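Local atomic coordinates of translation initiation factor eIF2b-like protein (Chaetomium thermophilum, PDB entry 4ZEM), a protein that serves as the beta subunit of eIF2B, the decameric complex that probably drives guanine nucleotide exchange in translation initiation. Residues F33-R38 against A80-H85; D179-F184 against E205-K210; I189-Y194 against S213-T218. All blocks are in the same frame, centred on the assembly; numbering follows the deposited sequence. Where two conformers were deposited one is given.

Interaction 1: residues F33-R38 against A80-H85; sequences FLLKRR and ARAAPH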
loop_
_atom_site.group_PDB
_atom_site.type_symbol
_atom_site.label_atom_id
_atom_site.label_comp_id
_atom_site.label_asym_id
_atom_site.label_seq_id
_atom_site.Cartn_x
_atom_site.Cartn_y
_atom_site.Cartn_z
ATOM N N PHE A 33 6.666 18.728 -2.864
ATOM C CA PHE A 33 7.219 19.442 -1.723
ATOM C C PHE A 33 6.964 18.681 -0.422
ATOM O O PHE A 33 7.854 18.564 0.420
ATOM C CB PHE A 33 6.628 20.851 -1.649
ATOM C CG PHE A 33 7.143 21.667 -0.502
ATOM C CD1 PHE A 33 8.405 22.233 -0.551
ATOM C CD2 PHE A 33 6.362 21.877 0.623
ATOM C CE1 PHE A 33 8.882 22.988 0.503
ATOM C CE2 PHE A 33 6.833 22.631 1.681
ATOM C CZ PHE A 33 8.094 23.187 1.620
ATOM N N LEU A 34 5.747 18.169 -0.264
ATOM C CA LEU A 34 5.376 17.421 0.938
ATOM C C LEU A 34 6.176 16.128 1.073
ATOM O O LEU A 34 6.594 15.762 2.173
ATOM C CB LEU A 34 3.875 17.119 0.947
ATOM C CG LEU A 34 2.957 18.340 1.040
ATOM C CD1 LEU A 34 1.495 17.937 0.962
ATOM C CD2 LEU A 34 3.231 19.099 2.327
ATOM N N LEU A 35 6.384 15.440 -0.044
ATOM C CA LEU A 35 7.142 14.194 -0.044
ATOM C C LEU A 35 8.612 14.400 0.328
ATOM O O LEU A 35 9.176 13.613 1.089
ATOM C CB LEU A 35 7.049 13.517 -1.408
ATOM C CG LEU A 35 5.661 13.065 -1.863
ATOM C CD1 LEU A 35 5.719 12.533 -3.284
ATOM C CD2 LEU A 35 5.128 12.006 -0.922
ATOM N N LYS A 36 9.226 15.451 -0.215
ATOM C CA LYS A 36 10.632 15.752 0.064
ATOM C C LYS A 36 10.885 16.181 1.510
ATOM O O LYS A 36 11.875 15.771 2.118
ATOM C CB LYS A 36 11.151 16.835 -0.887
ATOM C CG LYS A 36 11.135 16.447 -2.356
ATOM C CD LYS A 36 11.899 17.464 -3.193
ATOM C CE LYS A 36 11.429 18.885 -2.913
ATOM N NZ LYS A 36 12.103 19.884 -3.794
ATOM N N ARG A 37 10.001 17.010 2.057
ATOM C CA ARG A 37 10.140 17.447 3.441
ATOM C C ARG A 37 9.653 16.349 4.366
ATOM O O ARG A 37 9.822 16.428 5.585
ATOM C CB ARG A 37 9.372 18.745 3.693
ATOM C CG ARG A 37 9.802 19.905 2.815
ATOM C CD ARG A 37 11.207 20.349 3.183
ATOM N NE ARG A 37 11.678 21.461 2.361
ATOM C CZ ARG A 37 11.436 22.740 2.624
ATOM N NH1 ARG A 37 10.722 23.076 3.691
ATOM N NH2 ARG A 37 11.908 23.684 1.821
ATOM N N ARG A 38 9.014 15.349 3.765
ATOM C CA ARG A 38 8.634 14.111 4.434
ATOM C C ARG A 38 7.511 14.351 5.432
ATOM O O ARG A 38 7.349 13.602 6.396
ATOM C CB ARG A 38 9.845 13.459 5.104
ATOM C CG ARG A 38 10.811 12.884 4.080
ATOM C CD ARG A 38 11.905 12.044 4.696
ATOM N NE ARG A 38 12.868 11.645 3.674
ATOM C CZ ARG A 38 13.778 10.688 3.827
ATOM N NH1 ARG A 38 13.852 10.012 4.966
ATOM N NH2 ARG A 38 14.610 10.401 2.834
ATOM N N ALA A 80 7.453 9.736 -7.667
ATOM C CA ALA A 80 8.306 8.654 -7.211
ATOM C C ALA A 80 9.706 9.164 -6.941
ATOM O O ALA A 80 10.351 8.756 -5.984
ATOM C CB ALA A 80 8.343 7.545 -8.245
ATOM N N ARG A 81 10.171 10.054 -7.805
ATOM C CA ARG A 81 11.501 10.629 -7.687
ATOM C C ARG A 81 11.666 11.439 -6.406
ATOM O O ARG A 81 12.716 11.405 -5.775
ATOM C CB ARG A 81 11.817 11.488 -8.911
ATOM C CG ARG A 81 13.300 11.701 -9.152
ATOM C CD ARG A 81 13.538 12.516 -10.411
ATOM N NE ARG A 81 12.825 13.789 -10.380
ATOM C CZ ARG A 81 12.846 14.678 -11.366
ATOM N NH1 ARG A 81 12.166 15.810 -11.253
ATOM N NH2 ARG A 81 13.546 14.433 -12.463
ATOM N N ALA A 82 10.625 12.171 -6.032
ATOM C CA ALA A 82 10.654 12.983 -4.833
ATOM C C ALA A 82 10.863 12.105 -3.611
ATOM O O ALA A 82 11.601 12.469 -2.702
ATOM C CB ALA A 82 9.368 13.775 -4.703
ATOM N N ALA A 83 10.213 10.948 -3.589
ATOM C CA ALA A 83 10.348 10.033 -2.460
ATOM C C ALA A 83 10.718 8.627 -2.933
ATOM O O ALA A 83 9.869 7.735 -2.961
ATOM C CB ALA A 83 9.059 10.003 -1.644
ATOM N N PRO A 84 11.991 8.428 -3.309
ATOM C CA PRO A 84 12.508 7.138 -3.787
ATOM C C PRO A 84 12.425 6.032 -2.737
ATOM O O PRO A 84 12.322 4.857 -3.086
ATOM C CB PRO A 84 13.966 7.460 -4.131
ATOM C CG PRO A 84 14.301 8.620 -3.246
ATOM C CD PRO A 84 13.053 9.448 -3.260
ATOM N N HIS A 85 12.483 6.416 -1.468
ATOM C CA HIS A 85 12.377 5.480 -0.349
ATOM C C HIS A 85 10.989 4.834 -0.228
ATOM O O HIS A 85 10.857 3.755 0.348
ATOM C CB HIS A 85 12.739 6.186 0.961
ATOM C CG HIS A 85 11.979 7.454 1.194
ATOM N ND1 HIS A 85 12.226 8.613 0.491
ATOM C CD2 HIS A 85 10.972 7.744 2.053
ATOM C CE1 HIS A 85 11.403 9.562 0.904
ATOM N NE2 HIS A 85 10.632 9.060 1.851
#
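Arg38 and His85 meet face over face: the guanidinium lies above the imidazole, the two planes tilted 30° apart. His85 NE2 sits 3.8 Å above the Arg38 guanidinium plane, offset toward its rim, and Arg38 NH2 stands 3.7 Å above the plane of the His85 ring, again displaced toward the rim. Arg38 NE comes within 3.8 Å of His85 CE1, so the guanidinium rests on the nitrogen-rich side of the ring and the two side chains reach each other tip to tip. The arginine chain runs extended from CG to NE, and a His85 chi1 of 52° sets CG between the backbone N and the carbonyl carbon, from where the ring meets the arginine. Facing a guanidinium in this way would tend to disfavour a charge on the imidazole.

The pair marks the place where helices 24-37 and 65-82, both part of the N-terminal helical region of this eIF2B alpha/beta/delta family member, come to their C-terminal ends side by side. Arg38 is the residue that breaks out of helix 24-37, with a positive phi of 70°, and Ala83 is the first to leave helix 65-82; the Arg38 side chain also touches Thr347.

Behind the polar pair the contact turns apolar. Leu35 CB packs 4.0 Å from Ala82 CB and 4.1 Å from Ala83 CB, and Leu35 CD1 reaches the Ala82 methyl as well. The same methyl also meets Lys36 CG at 4.0 Å; the lysine chain then bends at chi3 and carries its ammonium away from helix 65-82.

Interaction 2: residues D179-F184 against E205-K210; sequences DQIASF and ERFLVK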
loop_
_atom_site.group_PDB
_atom_site.type_symbol
_atom_site.label_atom_id
_atom_site.label_comp_id
_atom_site.label_asym_id
_atom_site.label_seq_id
_atom_site.Cartn_x
_atom_site.Cartn_y
_atom_site.Cartn_z
ATOM N N ASP A 179 -8.911 -1.940 8.042
ATOM C CA ASP A 179 -10.107 -2.551 8.614
ATOM C C ASP A 179 -10.377 -3.919 8.006
ATOM O O ASP A 179 -10.844 -4.828 8.687
ATOM C CB ASP A 179 -11.323 -1.648 8.426
ATOM C CG ASP A 179 -11.275 -0.421 9.321
ATOM O OD1 ASP A 179 -10.552 -0.461 10.343
ATOM O OD2 ASP A 179 -11.963 0.575 9.008
ATOM N N GLN A 180 -10.130 -4.054 6.712
ATOM C CA GLN A 180 -10.342 -5.335 6.061
ATOM C C GLN A 180 -9.347 -6.361 6.587
ATOM O O GLN A 180 -9.707 -7.509 6.838
ATOM C CB GLN A 180 -10.252 -5.194 4.547
ATOM C CG GLN A 180 -11.498 -4.578 3.958
ATOM C CD GLN A 180 -11.327 -4.192 2.512
ATOM O OE1 GLN A 180 -10.208 -4.099 2.011
ATOM N NE2 GLN A 180 -12.437 -3.941 1.834
ATOM N N ILE A 181 -8.099 -5.939 6.767
ATOM C CA ILE A 181 -7.084 -6.816 7.338
ATOM C C ILE A 181 -7.476 -7.206 8.769
ATOM O O ILE A 181 -7.383 -8.377 9.155
ATOM C CB ILE A 181 -5.699 -6.146 7.324
ATOM C CG1 ILE A 181 -5.212 -5.979 5.877
ATOM C CG2 ILE A 181 -4.705 -6.953 8.143
ATOM C CD1 ILE A 181 -3.921 -5.196 5.731
ATOM N N ALA A 182 -7.965 -6.229 9.530
ATOM C CA ALA A 182 -8.377 -6.452 10.915
ATOM C C ALA A 182 -9.593 -7.375 11.043
ATOM O O ALA A 182 -9.807 -7.947 12.103
ATOM C CB ALA A 182 -8.662 -5.121 11.605
ATOM N N SER A 183 -10.404 -7.494 9.993
ATOM C CA SER A 183 -11.585 -8.367 10.051
ATOM C C SER A 183 -11.191 -9.846 10.140
ATOM O O SER A 183 -12.022 -10.697 10.433
ATOM C CB SER A 183 -12.520 -8.148 8.850
ATOM O OG SER A 183 -11.895 -8.441 7.615
ATOM N N PHE A 184 -9.933 -10.156 9.854
ATOM C CA PHE A 184 -9.463 -11.535 9.957
ATOM C C PHE A 184 -8.732 -11.806 11.269
ATOM O O PHE A 184 -8.181 -12.886 11.461
ATOM C CB PHE A 184 -8.566 -11.877 8.767
ATOM C CG PHE A 184 -9.290 -11.842 7.457
ATOM C CD1 PHE A 184 -9.226 -10.715 6.641
ATOM C CD2 PHE A 184 -10.075 -12.917 7.060
ATOM C CE1 PHE A 184 -9.919 -10.668 5.438
ATOM C CE2 PHE A 184 -10.768 -12.876 5.854
ATOM C CZ PHE A 184 -10.690 -11.748 5.042
ATOM N N GLU A 205 -1.688 -1.887 14.816
ATOM C CA GLU A 205 -2.457 -1.365 15.938
ATOM C C GLU A 205 -3.952 -1.606 15.727
ATOM O O GLU A 205 -4.640 -2.066 16.637
ATOM C CB GLU A 205 -2.177 0.129 16.139
ATOM C CG GLU A 205 -0.749 0.445 16.593
ATOM C CD GLU A 205 -0.525 1.928 16.876
ATOM O OE1 GLU A 205 -1.522 2.673 16.999
ATOM O OE2 GLU A 205 0.650 2.351 16.961
ATOM N N ARG A 206 -4.449 -1.316 14.529
ATOM C CA ARG A 206 -5.866 -1.509 14.243
ATOM C C ARG A 206 -6.224 -2.993 14.284
ATOM O O ARG A 206 -7.327 -3.362 14.690
ATOM C CB ARG A 206 -6.235 -0.896 12.889
ATOM C CG ARG A 206 -6.076 0.624 12.838
ATOM C CD ARG A 206 -6.861 1.231 11.685
ATOM N NE ARG A 206 -6.671 2.676 11.579
ATOM C CZ ARG A 206 -5.979 3.273 10.611
ATOM N NH1 ARG A 206 -5.860 4.593 10.594
ATOM N NH2 ARG A 206 -5.411 2.553 9.654
ATOM N N PHE A 207 -5.277 -3.836 13.879
ATOM C CA PHE A 207 -5.445 -5.276 13.926
ATOM C C PHE A 207 -5.534 -5.790 15.371
ATOM O O PHE A 207 -6.433 -6.567 15.712
ATOM C CB PHE A 207 -4.278 -5.924 13.188
ATOM C CG PHE A 207 -4.341 -7.424 13.119
ATOM C CD1 PHE A 207 -5.040 -8.053 12.101
ATOM C CD2 PHE A 207 -3.666 -8.205 14.044
ATOM C CE1 PHE A 207 -5.084 -9.432 12.018
ATOM C CE2 PHE A 207 -3.700 -9.582 13.961
ATOM C CZ PHE A 207 -4.413 -10.201 12.952
ATOM N N LEU A 208 -4.614 -5.343 16.222
ATOM C CA LEU A 208 -4.603 -5.778 17.615
ATOM C C LEU A 208 -5.822 -5.286 18.389
ATOM O O LEU A 208 -6.433 -6.041 19.153
ATOM C CB LEU A 208 -3.329 -5.302 18.308
ATOM C CG LEU A 208 -2.041 -5.927 17.778
ATOM C CD1 LEU A 208 -0.834 -5.279 18.448
ATOM C CD2 LEU A 208 -2.042 -7.446 17.966
ATOM N N VAL A 209 -6.179 -4.021 18.180
ATOM C CA VAL A 209 -7.333 -3.422 18.843
ATOM C C VAL A 209 -8.637 -4.128 18.464
ATOM O O VAL A 209 -9.494 -4.364 19.321
ATOM C CB VAL A 209 -7.425 -1.903 18.522
ATOM C CG1 VAL A 209 -8.812 -1.344 18.808
ATOM C CG2 VAL A 209 -6.352 -1.146 19.297
ATOM N N LYS A 210 -8.770 -4.488 17.189
ATOM C CA LYS A 210 -9.953 -5.191 16.709
ATOM C C LYS A 210 -10.008 -6.576 17.352
ATOM O O LYS A 210 -11.062 -7.024 17.807
ATOM C CB LYS A 210 -9.933 -5.305 15.182
ATOM C CG LYS A 210 -11.308 -5.450 14.518
ATOM C CD LYS A 210 -11.994 -6.770 14.759
ATOM C CE LYS A 210 -13.300 -6.825 13.983
ATOM N NZ LYS A 210 -14.178 -5.667 14.290
#
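This is a close helix-to-helix contact: Ala182, in the last turn of the long helix 154-182, sits against Phe207 in helix 202-214, their CA atoms 4.4 Å apart. Helix 154-182 leads into the mixed sheet domain, and helix 202-214 is the connecting helix of the beta-alpha-beta unit formed by parallel strands 194-198 and 218-222. The contact therefore joins the long helix to the first crossover of the Rossmann-like part of the fold.

The alanine methyl fits between successive turns of its partner, with CB 3.8 Å from Arg206 O and 3.8 Å from Lys210 CB. Lys210 bends at chi2 and lays its aliphatic chain past the Ala182 carbonyl, CD standing 3.6 Å from Ala182 O. Phe207 has CG anti to the backbone N (chi1 -178°), and its ring presents CD1 to the long helix. Ile181 CG2 lies 4.1 Å from Phe207 CD1, the two side chains crossing at about a right angle, while Ile181 O meets the ring edge near its plane, 3.8 Å from CD1. Both Ile181 and Phe207 continue onto Leu304 and Leu361 of the sheet. At the outer margin Asp179 OD1 and Arg206 NE remain 5.1 Å apart; in one of its two deposited conformers Arg206 forms a salt bridge with Asp178, a pairing that is therefore less certain.

Ile181 O is already engaged by the backbone N-H of Phe184; the weakly positive ring edge probably adds a mild attraction to a contact that is otherwise governed by the small alanine and apolar packing.

Interaction 3: residues I189-Y194 against S213-T218; sequences IHPGDY and SKRRFT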
loop_
_atom_site.group_PDB
_atom_site.type_symbol
_atom_site.label_atom_id
_atom_site.label_comp_id
_atom_site.label_asym_id
_atom_site.label_seq_id
_atom_site.Cartn_x
_atom_site.Cartn_y
_atom_site.Cartn_z
ATOM N N ILE A 189 -5.759 -14.706 15.742
ATOM C CA ILE A 189 -5.490 -14.750 17.182
ATOM C C ILE A 189 -6.512 -15.555 17.976
ATOM O O ILE A 189 -7.721 -15.359 17.842
ATOM C CB ILE A 189 -5.410 -13.343 17.791
ATOM C CG1 ILE A 189 -4.162 -12.639 17.283
ATOM C CG2 ILE A 189 -5.308 -13.406 19.306
ATOM C CD1 ILE A 189 -4.470 -11.532 16.398
ATOM N N HIS A 190 -6.004 -16.439 18.829
ATOM C CA HIS A 190 -6.845 -17.309 19.639
ATOM C C HIS A 190 -6.766 -16.922 21.112
ATOM O O HIS A 190 -5.826 -16.241 21.526
ATOM C CB HIS A 190 -6.433 -18.769 19.415
ATOM C CG HIS A 190 -6.306 -19.128 17.969
ATOM N ND1 HIS A 190 -5.095 -19.414 17.374
ATOM C CD2 HIS A 190 -7.234 -19.205 16.984
ATOM C CE1 HIS A 190 -5.286 -19.671 16.092
ATOM N NE2 HIS A 190 -6.576 -19.550 15.831
ATOM N N PRO A 191 -7.766 -17.335 21.910
ATOM C CA PRO A 191 -7.754 -17.012 23.342
ATOM C C PRO A 191 -6.469 -17.459 24.033
ATOM O O PRO A 191 -6.004 -18.578 23.805
ATOM C CB PRO A 191 -8.963 -17.787 23.877
ATOM C CG PRO A 191 -9.906 -17.804 22.706
ATOM C CD PRO A 191 -9.010 -18.025 21.517
ATOM N N GLY A 192 -5.902 -16.576 24.854
ATOM C CA GLY A 192 -4.689 -16.871 25.595
ATOM C C GLY A 192 -3.402 -16.751 24.791
ATOM O O GLY A 192 -2.317 -17.038 25.300
ATOM N N ASP A 193 -3.510 -16.311 23.542
ATOM C CA ASP A 193 -2.331 -16.181 22.689
ATOM C C ASP A 193 -1.341 -15.172 23.256
ATOM O O ASP A 193 -1.724 -14.137 23.814
ATOM C CB ASP A 193 -2.721 -15.747 21.273
ATOM C CG ASP A 193 -2.813 -16.906 20.302
ATOM O OD1 ASP A 193 -2.650 -18.070 20.730
ATOM O OD2 ASP A 193 -3.061 -16.642 19.105
ATOM N N TYR A 194 -0.063 -15.480 23.089
ATOM C CA TYR A 194 1.002 -14.532 23.375
ATOM C C TYR A 194 1.521 -14.045 22.034
ATOM O O TYR A 194 2.188 -14.789 21.307
ATOM C CB TYR A 194 2.097 -15.198 24.198
ATOM C CG TYR A 194 1.969 -14.936 25.674
ATOM C CD1 TYR A 194 3.010 -14.363 26.397
ATOM C CD2 TYR A 194 0.820 -15.314 26.359
ATOM C CE1 TYR A 194 2.896 -14.151 27.764
ATOM C CE2 TYR A 194 0.684 -15.084 27.719
ATOM C CZ TYR A 194 1.723 -14.509 28.416
ATOM O OH TYR A 194 1.579 -14.303 29.766
ATOM N N SER A 213 -11.326 -6.782 20.828
ATOM C CA SER A 213 -12.781 -6.713 20.944
ATOM C C SER A 213 -13.395 -8.109 20.930
ATOM O O SER A 213 -14.520 -8.286 21.368
ATOM C CB SER A 213 -13.397 -5.868 19.823
ATOM O OG SER A 213 -13.368 -6.552 18.580
ATOM N N LYS A 214 -12.696 -9.082 20.345
ATOM C CA LYS A 214 -13.249 -10.432 20.247
ATOM C C LYS A 214 -12.428 -11.533 20.894
ATOM O O LYS A 214 -12.822 -12.694 20.866
ATOM C CB LYS A 214 -13.460 -10.778 18.782
ATOM C CG LYS A 214 -14.330 -9.774 18.070
ATOM C CD LYS A 214 -14.790 -10.299 16.743
ATOM C CE LYS A 214 -15.832 -9.383 16.145
ATOM N NZ LYS A 214 -15.867 -9.520 14.671
ATOM N N ARG A 215 -11.280 -11.181 21.456
ATOM C CA ARG A 215 -10.385 -12.181 22.025
ATOM C C ARG A 215 -9.717 -11.672 23.289
ATOM O O ARG A 215 -9.468 -10.472 23.436
ATOM C CB ARG A 215 -9.303 -12.584 21.011
ATOM C CG ARG A 215 -9.812 -13.315 19.793
ATOM C CD ARG A 215 -9.883 -14.786 20.079
ATOM N NE ARG A 215 -10.203 -15.560 18.890
ATOM C CZ ARG A 215 -11.437 -15.887 18.534
ATOM N NH1 ARG A 215 -12.461 -15.512 19.283
ATOM N NH2 ARG A 215 -11.643 -16.601 17.436
ATOM N N ARG A 216 -9.395 -12.595 24.187
ATOM C CA ARG A 216 -8.634 -12.257 25.377
ATOM C C ARG A 216 -7.225 -12.816 25.191
ATOM O O ARG A 216 -7.050 -14.029 25.087
ATOM C CB ARG A 216 -9.301 -12.834 26.628
ATOM C CG ARG A 216 -8.680 -12.409 27.947
ATOM C CD ARG A 216 -8.591 -13.577 28.926
ATOM N NE ARG A 216 -7.770 -14.669 28.402
ATOM C CZ ARG A 216 -8.145 -15.942 28.346
ATOM N NH1 ARG A 216 -9.348 -16.306 28.768
ATOM N NH2 ARG A 216 -7.313 -16.851 27.858
ATOM N N PHE A 217 -6.221 -11.944 25.149
ATOM C CA PHE A 217 -4.854 -12.388 24.878
ATOM C C PHE A 217 -3.819 -11.377 25.364
ATOM O O PHE A 217 -4.155 -10.378 26.004
ATOM C CB PHE A 217 -4.656 -12.667 23.376
ATOM C CG PHE A 217 -4.796 -11.452 22.493
ATOM C CD1 PHE A 217 -6.046 -10.895 22.240
ATOM C CD2 PHE A 217 -3.685 -10.907 21.855
ATOM C CE1 PHE A 217 -6.178 -9.780 21.414
ATOM C CE2 PHE A 217 -3.817 -9.799 21.019
ATOM C CZ PHE A 217 -5.069 -9.233 20.806
ATOM N N THR A 218 -2.551 -11.683 25.107
ATOM C CA THR A 218 -1.443 -10.847 25.546
ATOM C C THR A 218 -0.608 -10.349 24.370
ATOM O O THR A 218 -0.252 -11.120 23.478
ATOM C CB THR A 218 -0.539 -11.623 26.539
ATOM O OG1 THR A 218 -1.319 -12.033 27.671
ATOM C CG2 THR A 218 0.617 -10.768 27.018
HETATM O O HOH W 1 -0.942 -12.728 30.339
#
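Phe217 carries its CG between the backbone N and the carbonyl carbon (chi1 64°), and Ile189 has CG2 anti to its own N; the methyl comes to lie over one face of the ring, 3.9 Å from the Phe217 centroid, in a CH-pi contact. Arg215 bends at chi2 (-87°), which turns CD in toward Ile189 O and past Pro191 CD. Its NE then donates to Ile189 O at 2.7 Å, a bent bond (140° at the hydrogen) that nonetheless lies in the carbonyl plane and close to that of the guanidinium.

Around these groups the loop 189-194 folds into a type II beta turn from His190 to Asp193, with Gly192 at the positive-phi position. Two backbone bonds tie the turn to 216-218. Gly192 N gives a nearly straight bond to Arg216 O (2.8 Å), and Thr218 N one to Asp193 O (2.9 Å). Within the loop, His190 N reaches Asp193 OD2 from above the carboxylate plane, and that same oxygen forms a salt bridge with Lys267.

The Thr218 N to Asp193 O bond opens the parallel pairing of strands 194-198 and 218-222 at the Tyr194–Thr218 bridge, the start of two neighbouring strands in the Rossmann-like sheet. Here the side chains run alongside each other, Thr218 CB over the Tyr194 ring at 4.0 Å from its centroid. A water joins their hydroxyls, 3.0 Å from Tyr194 OH and 2.8 Å from Thr218 OG1.

Two carbonyls of the loop and one backbone N-H are thus paired across the contact, while Asp193 OD2 serves both an amide and an ammonium, which would be expected to stabilise its negative charge and fix the turn at the strand entrance.

In the fold
Interactions 2 and 3 are neighbours: both draw on helix 202-214, their segments alternate along the chain, and they touch where Phe207 meets Ile189 and where Phe217 packs on Leu208 O. Interaction 1 lies on the opposite side of the chain's centre, about 17 Å from interaction 2 at the nearest atoms, and joins the C-terminal ends of two helices in the N-terminal region. All three mix buried and exposed residues. Interactions 1 and 2 set alanines against aliphatic or aromatic chains; 1 adds an arginine–histidine face contact, while 2 is nearly all apolar. Interaction 3, where a loop feeds the sheet, is held by two backbone hydrogen bonds and an arginine-to-carbonyl bond, beside a buried isoleucine–phenylalanine pair.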